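Local coordinates for protein aldose 1-epimerase (Caenorhabditis elegans, PDB 1LUR) that probably catalyses the interconversion of the alpha and beta anomers of aldose sugars, as a worm homologue of the galactose mutarotase GalM, at residues L28-T33 with Y109-V114; S123-A128 with K140-Y145; L166-N171 with P304-A309; T270-V275 with Y327-V332. All coordinates share one frame; numbering follows the deposited sequence.

Contact 1: L28-T33 with Y109-V114; sequences LPFGAT and YRKWEV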
loop_
_atom_site.group_PDB
_atom_site.type_symbol
_atom_site.label_atom_id
_atom_site.label_comp_id
_atom_site.label_asym_id
_atom_site.label_seq_id
_atom_site.Cartn_x
_atom_site.Cartn_y
_atom_site.Cartn_z
ATOM N N LEU A 28 -12.339 -0.912 -7.435
ATOM C CA LEU A 28 -12.448 -0.266 -8.736
ATOM C C LEU A 28 -11.424 -0.904 -9.672
ATOM O O LEU A 28 -10.236 -0.968 -9.353
ATOM C CB LEU A 28 -12.171 1.235 -8.596
ATOM C CG LEU A 28 -12.407 2.148 -9.802
ATOM C CD1 LEU A 28 -13.890 2.145 -10.178
ATOM C CD2 LEU A 28 -11.957 3.561 -9.452
ATOM N N PRO A 29 -11.877 -1.396 -10.834
ATOM C CA PRO A 29 -10.994 -2.031 -11.816
ATOM C C PRO A 29 -9.791 -1.159 -12.151
ATOM O O PRO A 29 -8.684 -1.661 -12.366
ATOM C CB PRO A 29 -11.908 -2.235 -13.019
ATOM C CG PRO A 29 -13.243 -2.460 -12.383
ATOM C CD PRO A 29 -13.272 -1.395 -11.313
ATOM N N PHE A 30 -10.012 0.153 -12.194
ATOM C CA PHE A 30 -8.932 1.078 -12.503
ATOM C C PHE A 30 -7.921 1.082 -11.369
ATOM O O PHE A 30 -8.232 1.466 -10.239
ATOM C CB PHE A 30 -9.470 2.492 -12.711
ATOM C CG PHE A 30 -8.406 3.492 -13.044
ATOM C CD1 PHE A 30 -7.737 3.434 -14.263
ATOM C CD2 PHE A 30 -8.052 4.475 -12.130
ATOM C CE1 PHE A 30 -6.726 4.345 -14.565
ATOM C CE2 PHE A 30 -7.043 5.390 -12.420
ATOM C CZ PHE A 30 -6.379 5.324 -13.641
ATOM N N GLY A 31 -6.707 0.646 -11.683
ATOM C CA GLY A 31 -5.655 0.600 -10.688
ATOM C C GLY A 31 -5.913 -0.445 -9.616
ATOM O O GLY A 31 -5.247 -0.430 -8.580
ATOM N N ALA A 32 -6.860 -1.352 -9.863
ATOM C CA ALA A 32 -7.201 -2.407 -8.897
ATOM C C ALA A 32 -7.202 -1.747 -7.523
ATOM O O ALA A 32 -6.559 -2.218 -6.581
ATOM C CB ALA A 32 -6.165 -3.525 -8.953
ATOM N N THR A 33 -7.949 -0.653 -7.441
ATOM C CA THR A 33 -8.097 0.164 -6.243
ATOM C C THR A 33 -9.119 -0.187 -5.166
ATOM O O THR A 33 -10.234 -0.616 -5.458
ATOM C CB THR A 33 -8.400 1.625 -6.657
ATOM O OG1 THR A 33 -7.396 2.081 -7.571
ATOM C CG2 THR A 33 -8.438 2.537 -5.437
ATOM N N TYR A 109 -2.121 3.137 -12.563
ATOM C CA TYR A 109 -2.773 4.007 -13.543
ATOM C C TYR A 109 -3.364 3.262 -14.723
ATOM O O TYR A 109 -3.655 3.865 -15.754
ATOM C CB TYR A 109 -1.787 5.055 -14.069
ATOM C CG TYR A 109 -1.357 6.047 -13.025
ATOM C CD1 TYR A 109 -2.275 6.927 -12.458
ATOM C CD2 TYR A 109 -0.041 6.082 -12.570
ATOM C CE1 TYR A 109 -1.894 7.815 -11.457
ATOM C CE2 TYR A 109 0.348 6.966 -11.571
ATOM C CZ TYR A 109 -0.586 7.828 -11.017
ATOM O OH TYR A 109 -0.216 8.690 -10.010
ATOM N N ARG A 110 -3.548 1.955 -14.582
ATOM C CA ARG A 110 -4.108 1.183 -15.679
ATOM C C ARG A 110 -5.410 0.480 -15.319
ATOM O O ARG A 110 -5.691 0.230 -14.151
ATOM C CB ARG A 110 -3.070 0.181 -16.174
ATOM C CG ARG A 110 -1.805 0.870 -16.679
ATOM C CD ARG A 110 -0.816 -0.130 -17.189
ATOM N NE ARG A 110 -1.406 -0.939 -18.247
ATOM C CZ ARG A 110 -0.857 -2.044 -18.732
ATOM N NH1 ARG A 110 0.304 -2.473 -18.250
ATOM N NH2 ARG A 110 -1.473 -2.726 -19.689
ATOM N N LYS A 111 -6.208 0.184 -16.339
ATOM C CA LYS A 111 -7.485 -0.485 -16.156
ATOM C C LYS A 111 -7.279 -1.996 -16.127
ATOM O O LYS A 111 -6.921 -2.608 -17.135
ATOM C CB LYS A 111 -8.436 -0.106 -17.297
ATOM C CG LYS A 111 -8.520 1.398 -17.557
ATOM C CD LYS A 111 -9.583 1.737 -18.602
ATOM C CE LYS A 111 -10.981 1.584 -18.026
ATOM N NZ LYS A 111 -11.177 2.510 -16.873
ATOM N N TRP A 112 -7.497 -2.592 -14.958
ATOM C CA TRP A 112 -7.335 -4.032 -14.794
ATOM C C TRP A 112 -8.601 -4.771 -15.222
ATOM O O TRP A 112 -9.696 -4.216 -15.166
ATOM C CB TRP A 112 -7.067 -4.371 -13.330
ATOM C CG TRP A 112 -5.794 -3.837 -12.774
ATOM C CD1 TRP A 112 -5.378 -2.535 -12.760
ATOM C CD2 TRP A 112 -4.797 -4.588 -12.077
ATOM N NE1 TRP A 112 -4.176 -2.430 -12.088
ATOM C CE2 TRP A 112 -3.801 -3.676 -11.657
ATOM C CE3 TRP A 112 -4.650 -5.943 -11.761
ATOM C CZ2 TRP A 112 -2.675 -4.079 -10.936
ATOM C CZ3 TRP A 112 -3.525 -6.343 -11.042
ATOM C CH2 TRP A 112 -2.556 -5.412 -10.638
ATOM N N GLU A 113 -8.440 -6.026 -15.629
ATOM C CA GLU A 113 -9.567 -6.851 -16.058
ATOM C C GLU A 113 -10.165 -7.541 -14.834
ATOM O O GLU A 113 -9.449 -7.867 -13.890
ATOM C CB GLU A 113 -9.098 -7.930 -17.038
ATOM C CG GLU A 113 -8.611 -7.407 -18.377
ATOM C CD GLU A 113 -9.752 -6.992 -19.280
ATOM O OE1 GLU A 113 -10.548 -7.874 -19.666
ATOM O OE2 GLU A 113 -9.859 -5.788 -19.602
ATOM N N VAL A 114 -11.476 -7.741 -14.842
ATOM C CA VAL A 114 -12.135 -8.402 -13.729
ATOM C C VAL A 114 -12.181 -9.864 -14.140
ATOM O O VAL A 114 -12.899 -10.222 -15.071
ATOM C CB VAL A 114 -13.566 -7.890 -13.527
ATOM C CG1 VAL A 114 -14.279 -8.758 -12.503
ATOM C CG2 VAL A 114 -13.540 -6.445 -13.069
#

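Contact 2: S123-A128 with K140-Y145; sequences SFSVRA and KIDVTY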
loop_
_atom_site.group_PDB
_atom_site.type_symbol
_atom_site.label_atom_id
_atom_site.label_comp_id
_atom_site.label_asym_id
_atom_site.label_seq_id
_atom_site.Cartn_x
_atom_site.Cartn_y
_atom_site.Cartn_z
ATOM N N SER A 123 -11.325 -10.516 -8.143
ATOM C CA SER A 123 -9.951 -10.628 -8.609
ATOM C C SER A 123 -9.766 -9.802 -9.869
ATOM O O SER A 123 -10.647 -9.754 -10.727
ATOM C CB SER A 123 -9.586 -12.085 -8.892
ATOM O OG SER A 123 -9.678 -12.882 -7.722
ATOM N N PHE A 124 -8.615 -9.139 -9.964
ATOM C CA PHE A 124 -8.282 -8.301 -11.110
ATOM C C PHE A 124 -6.998 -8.826 -11.725
ATOM O O PHE A 124 -6.157 -9.391 -11.030
ATOM C CB PHE A 124 -8.030 -6.853 -10.686
ATOM C CG PHE A 124 -9.190 -6.199 -10.000
ATOM C CD1 PHE A 124 -9.168 -5.979 -8.629
ATOM C CD2 PHE A 124 -10.298 -5.773 -10.730
ATOM C CE1 PHE A 124 -10.231 -5.340 -7.990
ATOM C CE2 PHE A 124 -11.366 -5.135 -10.104
ATOM C CZ PHE A 124 -11.331 -4.917 -8.729
ATOM N N SER A 125 -6.841 -8.639 -13.030
ATOM C CA SER A 125 -5.637 -9.105 -13.696
ATOM C C SER A 125 -5.198 -8.048 -14.698
ATOM O O SER A 125 -6.016 -7.273 -15.185
ATOM C CB SER A 125 -5.891 -10.431 -14.411
ATOM O OG SER A 125 -4.676 -10.959 -14.927
ATOM N N VAL A 126 -3.902 -8.003 -14.978
ATOM C CA VAL A 126 -3.357 -7.036 -15.922
ATOM C C VAL A 126 -1.966 -7.476 -16.356
ATOM O O VAL A 126 -1.269 -8.179 -15.624
ATOM C CB VAL A 126 -3.267 -5.626 -15.293
ATOM C CG1 VAL A 126 -2.153 -5.579 -14.253
ATOM C CG2 VAL A 126 -3.039 -4.585 -16.382
ATOM N N ARG A 127 -1.571 -7.072 -17.557
ATOM C CA ARG A 127 -0.264 -7.424 -18.080
ATOM C C ARG A 127 0.542 -6.156 -18.274
ATOM O O ARG A 127 -0.012 -5.098 -18.571
ATOM C CB ARG A 127 -0.393 -8.143 -19.426
ATOM C CG ARG A 127 -1.030 -9.508 -19.354
ATOM C CD ARG A 127 -1.281 -10.046 -20.760
ATOM N NE ARG A 127 -1.764 -11.419 -20.743
ATOM C CZ ARG A 127 -1.005 -12.474 -20.474
ATOM N NH1 ARG A 127 0.287 -12.320 -20.204
ATOM N NH2 ARG A 127 -1.546 -13.686 -20.463
ATOM N N ALA A 128 1.853 -6.270 -18.114
ATOM C CA ALA A 128 2.738 -5.128 -18.274
ATOM C C ALA A 128 4.115 -5.594 -18.742
ATOM O O ALA A 128 4.630 -6.603 -18.266
ATOM C CB ALA A 128 2.860 -4.375 -16.948
ATOM N N LYS A 140 2.306 -10.921 -15.749
ATOM C CA LYS A 140 0.862 -11.043 -15.773
ATOM C C LYS A 140 0.577 -10.965 -14.279
ATOM O O LYS A 140 0.977 -11.851 -13.526
ATOM C CB LYS A 140 0.425 -12.399 -16.330
ATOM C CG LYS A 140 -1.089 -12.565 -16.332
ATOM C CD LYS A 140 -1.516 -13.929 -16.837
ATOM C CE LYS A 140 -3.011 -14.122 -16.631
ATOM N NZ LYS A 140 -3.381 -14.039 -15.191
ATOM N N ILE A 141 -0.080 -9.893 -13.855
ATOM C CA ILE A 141 -0.391 -9.706 -12.451
ATOM C C ILE A 141 -1.861 -9.883 -12.108
ATOM O O ILE A 141 -2.737 -9.374 -12.806
ATOM C CB ILE A 141 0.049 -8.291 -11.971
ATOM C CG1 ILE A 141 1.541 -8.082 -12.236
ATOM C CG2 ILE A 141 -0.193 -8.133 -10.479
ATOM C CD1 ILE A 141 1.837 -7.328 -13.510
ATOM N N ASP A 142 -2.112 -10.606 -11.019
ATOM C CA ASP A 142 -3.461 -10.865 -10.545
ATOM C C ASP A 142 -3.542 -10.474 -9.074
ATOM O O ASP A 142 -2.720 -10.899 -8.264
ATOM C CB ASP A 142 -3.814 -12.345 -10.720
ATOM C CG ASP A 142 -4.211 -12.680 -12.146
ATOM O OD1 ASP A 142 -3.414 -12.418 -13.074
ATOM O OD2 ASP A 142 -5.331 -13.206 -12.338
ATOM N N VAL A 143 -4.528 -9.644 -8.746
ATOM C CA VAL A 143 -4.735 -9.182 -7.382
ATOM C C VAL A 143 -6.150 -9.520 -6.935
ATOM O O VAL A 143 -7.118 -9.266 -7.662
ATOM C CB VAL A 143 -4.528 -7.657 -7.281
ATOM C CG1 VAL A 143 -5.099 -7.132 -5.971
ATOM C CG2 VAL A 143 -3.043 -7.338 -7.380
ATOM N N THR A 144 -6.269 -10.084 -5.737
ATOM C CA THR A 144 -7.577 -10.450 -5.211
ATOM C C THR A 144 -7.867 -9.806 -3.867
ATOM O O THR A 144 -6.983 -9.693 -3.016
ATOM C CB THR A 144 -7.701 -11.987 -5.034
ATOM O OG1 THR A 144 -7.447 -12.642 -6.283
ATOM C CG2 THR A 144 -9.113 -12.358 -4.547
ATOM N N TYR A 145 -9.108 -9.355 -3.704
ATOM C CA TYR A 145 -9.553 -8.732 -2.470
ATOM C C TYR A 145 -10.655 -9.663 -1.983
ATOM O O TYR A 145 -11.577 -9.983 -2.741
ATOM C CB TYR A 145 -10.153 -7.350 -2.703
ATOM C CG TYR A 145 -9.163 -6.268 -3.038
ATOM C CD1 TYR A 145 -8.864 -5.959 -4.368
ATOM C CD2 TYR A 145 -8.581 -5.495 -2.033
ATOM C CE1 TYR A 145 -8.021 -4.897 -4.689
ATOM C CE2 TYR A 145 -7.732 -4.429 -2.344
ATOM C CZ TYR A 145 -7.463 -4.134 -3.677
ATOM O OH TYR A 145 -6.665 -3.059 -3.996
#

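Contact 3: L166-N171 with P304-A309; sequences LLALTN and PQFHSA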
loop_
_atom_site.group_PDB
_atom_site.type_symbol
_atom_site.label_atom_id
_atom_site.label_comp_id
_atom_site.label_asym_id
_atom_site.label_seq_id
_atom_site.Cartn_x
_atom_site.Cartn_y
_atom_site.Cartn_z
ATOM N N LEU A 166 11.588 -7.154 -12.864
ATOM C CA LEU A 166 11.434 -6.826 -11.454
ATOM C C LEU A 166 9.958 -6.621 -11.126
ATOM O O LEU A 166 9.201 -6.122 -11.952
ATOM C CB LEU A 166 12.213 -5.538 -11.133
ATOM C CG LEU A 166 13.728 -5.509 -11.382
ATOM C CD1 LEU A 166 14.229 -4.076 -11.405
ATOM C CD2 LEU A 166 14.446 -6.311 -10.297
ATOM N N LEU A 167 9.543 -7.037 -9.934
ATOM C CA LEU A 167 8.155 -6.869 -9.516
ATOM C C LEU A 167 8.097 -6.774 -7.994
ATOM O O LEU A 167 8.474 -7.706 -7.267
ATOM C CB LEU A 167 7.255 -8.014 -10.004
ATOM C CG LEU A 167 5.753 -7.687 -9.888
ATOM C CD1 LEU A 167 5.349 -6.720 -10.992
ATOM C CD2 LEU A 167 4.920 -8.953 -9.987
ATOM N N ALA A 168 7.641 -5.627 -7.515
ATOM C CA ALA A 168 7.525 -5.388 -6.081
ATOM C C ALA A 168 6.289 -4.524 -5.935
ATOM O O ALA A 168 6.326 -3.315 -6.182
ATOM C CB ALA A 168 8.764 -4.672 -5.571
ATOM N N LEU A 169 5.183 -5.151 -5.549
ATOM C CA LEU A 169 3.930 -4.432 -5.391
ATOM C C LEU A 169 3.582 -4.042 -3.965
ATOM O O LEU A 169 4.284 -4.379 -3.013
ATOM C CB LEU A 169 2.784 -5.299 -5.921
ATOM C CG LEU A 169 3.017 -6.097 -7.206
ATOM C CD1 LEU A 169 1.859 -7.070 -7.420
ATOM C CD2 LEU A 169 3.150 -5.142 -8.387
ATOM N N THR A 170 2.468 -3.326 -3.855
ATOM C CA THR A 170 1.921 -2.870 -2.582
ATOM C C THR A 170 0.525 -2.320 -2.822
ATOM O O THR A 170 0.077 -2.226 -3.969
ATOM C CB THR A 170 2.758 -1.777 -1.871
ATOM O OG1 THR A 170 2.354 -1.725 -0.492
ATOM C CG2 THR A 170 2.522 -0.390 -2.485
ATOM N N ASN A 171 -0.171 -2.012 -1.731
ATOM C CA ASN A 171 -1.524 -1.457 -1.780
ATOM C C ASN A 171 -1.356 -0.077 -1.161
ATOM O O ASN A 171 -0.797 0.057 -0.071
ATOM C CB ASN A 171 -2.504 -2.294 -0.963
ATOM C CG ASN A 171 -3.862 -1.640 -0.863
ATOM O OD1 ASN A 171 -4.105 -0.827 0.025
ATOM N ND2 ASN A 171 -4.745 -1.963 -1.802
ATOM N N PRO A 304 2.331 -2.473 2.752
ATOM C CA PRO A 304 3.169 -3.657 2.971
ATOM C C PRO A 304 3.887 -3.847 1.639
ATOM O O PRO A 304 3.240 -3.878 0.598
ATOM C CB PRO A 304 2.147 -4.753 3.239
ATOM C CG PRO A 304 1.040 -4.002 3.937
ATOM C CD PRO A 304 0.923 -2.754 3.089
ATOM N N GLN A 305 5.205 -3.985 1.660
ATOM C CA GLN A 305 5.947 -4.147 0.403
ATOM C C GLN A 305 7.369 -4.600 0.687
ATOM O O GLN A 305 7.736 -4.835 1.839
ATOM C CB GLN A 305 6.039 -2.772 -0.272
ATOM C CG GLN A 305 6.796 -1.779 0.633
ATOM C CD GLN A 305 7.048 -0.407 0.021
ATOM O OE1 GLN A 305 6.116 0.340 -0.273
ATOM N NE2 GLN A 305 8.324 -0.063 -0.153
ATOM N N PHE A 306 8.165 -4.706 -0.375
ATOM C CA PHE A 306 9.558 -5.103 -0.244
ATOM C C PHE A 306 10.240 -3.757 -0.039
ATOM O O PHE A 306 9.662 -2.712 -0.364
ATOM C CB PHE A 306 10.108 -5.737 -1.531
ATOM C CG PHE A 306 9.686 -7.154 -1.743
ATOM C CD1 PHE A 306 8.619 -7.461 -2.576
ATOM C CD2 PHE A 306 10.363 -8.193 -1.106
ATOM C CE1 PHE A 306 8.231 -8.789 -2.780
ATOM C CE2 PHE A 306 9.988 -9.517 -1.299
ATOM C CZ PHE A 306 8.923 -9.821 -2.136
ATOM N N HIS A 307 11.462 -3.769 0.483
ATOM C CA HIS A 307 12.188 -2.525 0.713
ATOM C C HIS A 307 12.144 -1.594 -0.486
ATOM O O HIS A 307 12.297 -2.032 -1.630
ATOM C CB HIS A 307 13.662 -2.801 1.017
ATOM C CG HIS A 307 13.884 -3.661 2.221
ATOM N ND1 HIS A 307 13.369 -4.934 2.334
ATOM C CD2 HIS A 307 14.596 -3.440 3.352
ATOM C CE1 HIS A 307 13.756 -5.462 3.481
ATOM N NE2 HIS A 307 14.501 -4.576 4.118
ATOM N N SER A 308 11.957 -0.309 -0.216
ATOM C CA SER A 308 11.910 0.680 -1.281
ATOM C C SER A 308 13.311 0.748 -1.909
ATOM O O SER A 308 14.315 0.591 -1.211
ATOM C CB SER A 308 11.521 2.041 -0.706
ATOM O OG SER A 308 10.207 2.029 -0.181
ATOM N N ALA A 309 13.376 0.961 -3.222
ATOM C CA ALA A 309 14.654 1.047 -3.938
ATOM C C ALA A 309 15.442 -0.261 -3.946
ATOM O O ALA A 309 16.654 -0.254 -4.172
ATOM C CB ALA A 309 15.525 2.166 -3.349
HETATM O O HOH W 1 6.930 -4.516 -2.936
#

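Contact 4: T270-V275 with Y327-V332; sequences TTSYPV and YCQEIV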
loop_
_atom_site.group_PDB
_atom_site.type_symbol
_atom_site.label_atom_id
_atom_site.label_comp_id
_atom_site.label_asym_id
_atom_site.label_seq_id
_atom_site.Cartn_x
_atom_site.Cartn_y
_atom_site.Cartn_z
ATOM N N THR A 270 -0.990 -8.442 9.154
ATOM C CA THR A 270 -0.012 -9.512 9.108
ATOM C C THR A 270 0.244 -9.601 7.606
ATOM O O THR A 270 -0.687 -9.521 6.803
ATOM C CB THR A 270 -0.552 -10.847 9.659
ATOM O OG1 THR A 270 0.531 -11.779 9.755
ATOM C CG2 THR A 270 -1.624 -11.429 8.760
ATOM N N THR A 271 1.502 -9.725 7.218
ATOM C CA THR A 271 1.823 -9.804 5.802
ATOM C C THR A 271 3.059 -10.633 5.540
ATOM O O THR A 271 3.889 -10.834 6.426
ATOM C CB THR A 271 2.042 -8.388 5.213
ATOM O OG1 THR A 271 2.477 -8.492 3.850
ATOM C CG2 THR A 271 3.099 -7.630 6.015
ATOM N N SER A 272 3.166 -11.119 4.311
ATOM C CA SER A 272 4.296 -11.930 3.900
ATOM C C SER A 272 5.438 -10.994 3.535
ATOM O O SER A 272 6.603 -11.402 3.516
ATOM C CB SER A 272 3.914 -12.785 2.694
ATOM O OG SER A 272 3.386 -11.976 1.650
ATOM N N TYR A 273 5.099 -9.740 3.239
ATOM C CA TYR A 273 6.108 -8.749 2.876
ATOM C C TYR A 273 7.029 -8.493 4.069
ATOM O O TYR A 273 6.606 -8.591 5.224
ATOM C CB TYR A 273 5.458 -7.431 2.429
ATOM C CG TYR A 273 4.847 -7.467 1.032
ATOM C CD1 TYR A 273 3.467 -7.548 0.854
ATOM C CD2 TYR A 273 5.654 -7.435 -0.105
ATOM C CE1 TYR A 273 2.900 -7.601 -0.424
ATOM C CE2 TYR A 273 5.097 -7.485 -1.394
ATOM C CZ TYR A 273 3.720 -7.571 -1.540
ATOM O OH TYR A 273 3.161 -7.636 -2.794
ATOM N N PRO A 274 8.301 -8.151 3.801
ATOM C CA PRO A 274 9.296 -7.885 4.838
ATOM C C PRO A 274 9.219 -6.503 5.476
ATOM O O PRO A 274 9.754 -6.293 6.565
ATOM C CB PRO A 274 10.609 -8.116 4.104
ATOM C CG PRO A 274 10.306 -7.529 2.757
ATOM C CD PRO A 274 8.916 -8.081 2.461
ATOM N N VAL A 275 8.577 -5.551 4.806
ATOM C CA VAL A 275 8.471 -4.215 5.375
ATOM C C VAL A 275 7.096 -3.611 5.155
ATOM O O VAL A 275 6.285 -4.122 4.382
ATOM C CB VAL A 275 9.523 -3.234 4.770
ATOM C CG1 VAL A 275 10.880 -3.904 4.686
ATOM C CG2 VAL A 275 9.075 -2.742 3.405
ATOM N N TYR A 327 5.173 -15.052 -8.238
ATOM C CA TYR A 327 5.250 -13.974 -7.267
ATOM C C TYR A 327 4.014 -14.280 -6.431
ATOM O O TYR A 327 2.920 -14.449 -6.979
ATOM C CB TYR A 327 5.091 -12.620 -7.953
ATOM C CG TYR A 327 5.126 -11.436 -7.015
ATOM C CD1 TYR A 327 6.287 -10.672 -6.860
ATOM C CD2 TYR A 327 3.986 -11.054 -6.316
ATOM C CE1 TYR A 327 6.301 -9.547 -6.036
ATOM C CE2 TYR A 327 3.982 -9.940 -5.491
ATOM C CZ TYR A 327 5.140 -9.184 -5.357
ATOM O OH TYR A 327 5.112 -8.057 -4.578
ATOM N N CYS A 328 4.173 -14.356 -5.115
ATOM C CA CYS A 328 3.033 -14.657 -4.262
ATOM C C CYS A 328 3.193 -14.017 -2.893
ATOM O O CYS A 328 4.028 -14.438 -2.103
ATOM C CB CYS A 328 2.893 -16.180 -4.118
ATOM S SG CYS A 328 1.316 -16.733 -3.417
ATOM N N GLN A 329 2.400 -12.984 -2.627
ATOM C CA GLN A 329 2.449 -12.280 -1.345
ATOM C C GLN A 329 1.018 -12.006 -0.906
ATOM O O GLN A 329 0.098 -12.031 -1.723
ATOM C CB GLN A 329 3.175 -10.936 -1.481
ATOM C CG GLN A 329 4.608 -11.000 -2.004
ATOM C CD GLN A 329 5.571 -11.691 -1.049
ATOM O OE1 GLN A 329 5.479 -11.535 0.169
ATOM N NE2 GLN A 329 6.524 -12.433 -1.607
ATOM N N GLU A 330 0.829 -11.746 0.383
ATOM C CA GLU A 330 -0.502 -11.465 0.893
ATOM C C GLU A 330 -0.454 -10.484 2.054
ATOM O O GLU A 330 0.569 -10.340 2.734
ATOM C CB GLU A 330 -1.212 -12.754 1.343
ATOM C CG GLU A 330 -0.706 -13.342 2.645
ATOM C CD GLU A 330 -1.667 -14.363 3.251
ATOM O OE1 GLU A 330 -1.354 -14.891 4.336
ATOM O OE2 GLU A 330 -2.732 -14.635 2.649
ATOM N N ILE A 331 -1.573 -9.805 2.256
ATOM C CA ILE A 331 -1.721 -8.824 3.316
ATOM C C ILE A 331 -3.070 -9.118 3.946
ATOM O O ILE A 331 -4.082 -9.155 3.244
ATOM C CB ILE A 331 -1.764 -7.387 2.763
ATOM C CG1 ILE A 331 -0.541 -7.112 1.888
ATOM C CG2 ILE A 331 -1.783 -6.402 3.909
ATOM C CD1 ILE A 331 -0.598 -5.772 1.153
ATOM N N VAL A 332 -3.090 -9.345 5.257
ATOM C CA VAL A 332 -4.346 -9.629 5.938
ATOM C C VAL A 332 -4.684 -8.518 6.923
ATOM O O VAL A 332 -3.943 -8.286 7.877
ATOM C CB VAL A 332 -4.286 -10.974 6.700
ATOM C CG1 VAL A 332 -5.652 -11.273 7.338
ATOM C CG2 VAL A 332 -3.897 -12.087 5.746
#

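Contact 1: L28-T33 with Y109-V114
Pro29 and Gly31 take hold of the loop leading into strand 113-118 through two backbone bonds, Trp112 N to Pro29 O (3.0 Å) and Gly31 N to Arg110 O (2.7 Å), which form a single bridge between Phe30 and Lys111. Pro29 O also closes the type II beta turn of residues 29-32: Ala32 N and Trp112 N reach it from opposite faces of its carbonyl plane. The apolar part centres on a CH-pi contact, with Ala32 CB over the face of the indole, 3.6 Å from the centroid of the Trp112 five-membered ring. Phe30 CE1 approaches Tyr109 O at 3.3 Å, and Lys111 CG lies at the edge of the Phe30 ring. An alanine at Trp112 would probably open a gap beneath Ala32 CB and leave Leu107 O without the indole N-H. The turn joins strands 24-28 and 33-40 of the small sheet, while the indole packs on Phe124 and Val126 of strand 121-129 and on Ile141 and Val143 of strand 138-147.

Contact 2: S123-A128 with K140-Y145
Phe124 and Val143 face each other as a hydrogen-bonded antiparallel pair, Phe124 N to Val143 O at 2.7 Å and Val143 N to Phe124 O returning the bond. Val126 and Ile141 repeat this pattern. Their side chains fill the buried face of the sheet: Val126 and Ile141 lie side by side, pointing the same way, with CG1 of the valine next to CB of the isoleucine, and Tyr145 CD1 meets the edge of the Phe124 ring, 3.9 Å from Phe124 CE1. The Tyr145 hydroxyl bonds Ala32 O. Strands 121-129 and 138-147 are consecutive in a run of antiparallel neighbours that continues into strand 152-160, part of the large beta-sandwich of the galactose mutarotase family. The other face is polar, and loosens toward Arg127 and Lys140. Ser123 OG and Thr144 OG1 share a hydrogen bond of 2.7 Å, while Ser125 OG donates to Asp142 OD1 (2.7 Å). Lys140, its NZ turned back at chi4 (-60°), reaches OD1 of the same carboxylate in a salt bridge of 2.7 Å, from the face of the plane opposite Ser125 OG. At the exposed end the Arg127 guanidinium lays one face on the Lys140 chain, Arg127 NH2 3.6 Å from Lys140 CD; any repulsion between the two like charges may be eased by Asp142.

Contact 3: L166-N171 with P304-A309
Thr170 and Pro304 are joined by a short bond, Thr170 OG1 donating to Pro304 O at 2.6 Å from well above the carbonyl plane. With OG1 anti to the backbone N of Thr170 (chi1 -162°), the hydroxyl reaches across to that carbonyl. Gln305 is the side chain to follow. Its CB meets Leu169 O at 3.6 Å and Thr170 CB at 3.8 Å. CG sits between the backbone N and the carbonyl carbon (chi1 61°), and the chain then runs extended to CD, leaving Thr170 behind. At the tip the amide turns back on its own segment: Gln305 NE2 donates to Phe306 O (3.0 Å), nearly in line with the C=O bond, and makes a weak bond to Ser308 OG. The loop after strand 300-305 is thus tied to the strand's last residue. No backbone bond links the two segments directly; a water takes that place, donating to Leu169 O (2.7 Å) and accepting from Phe306 N (2.8 Å). Beyond the water Ala168 CB rests obliquely against the Phe306 ring, 4.1 Å from Phe306 CD1. The two segments run antiparallel, on strands 170-175 and 300-305, which are neighbours in the seven-stranded sheet; Gln305 bonds through its backbone to Val275 on strand 275-279, Thr170 to Val70 on strand 69-70, and the Phe306 ring meets Tyr273 edge-to-face.

Contact 4: T270-V275 with Y327-V332
Thr270 and Val332 form a hydrogen-bonded antiparallel pair, with Val332 N to Thr270 O at 2.9 Å and Thr270 N to Val332 O completing it. Here strand 265-271 lies beside strand 327-337 and then leaves it through an ST turn. The Thr270 side chain lies alongside that of Val332, and Thr270 CG2 is packed tightly at 3.4 Å from Val332 CB; Thr270 OG1 bonds elsewhere, to Ser253 O. Thr271 turns its hydroxyl to the partner strand, OG1 anti to the backbone N (chi1 175°). That oxygen donates to Glu330 O (2.9 Å) and accepts from Tyr273 N, which closes the ST turn. Glu330 O takes a second donor, Ser272 N. Ser272 OG works both ways, accepting from Glu330 N (2.9 Å) and giving to Gln329 OE1 at 2.6 Å, from above the plane of that amide. These bonds hold the two segments together just where the chain departs. Tyr273 then lays its ring over the aliphatic part of Gln329, CB standing 3.8 Å from the ring centroid in a CH-pi contact, while Ile331 CG1 lies at the ring edge. A phenylalanine at Tyr273 would probably keep the ring over Gln329 but cost His157 ND1 its hydroxyl partner and leave the Tyr327 hydroxyl, still bonded to Leu169 N, with one bond fewer. The two tyrosine side chains cross at about a right angle, and Tyr273 OH and Tyr327 OH share a hydrogen bond of 2.7 Å.

In the fold
Contacts 1 and 2 are neighbours, their centres 9 Å apart, and touch through strands 113-118 and 121-129, the first two of the nine-stranded sheet. Contact 4 lies further across that sheet, its centre about 16 Å from that of contact 2, with strand 152-160 between them. Contact 3 belongs to the seven-stranded sheet, 10 Å from contact 4 and about 15 Å from contact 2, centre to centre. Along the chain contacts 1, 2 and 3 open in series, whereas contacts 3 and 4 alternate their segments. Gln305 N to Val275 O continues the seven-stranded sheet into segment 270-275; Leu169 N to Tyr327 OH, and Ile141 packing on Leu167 and Leu169, join the two sheets of this mutarotase-like fold.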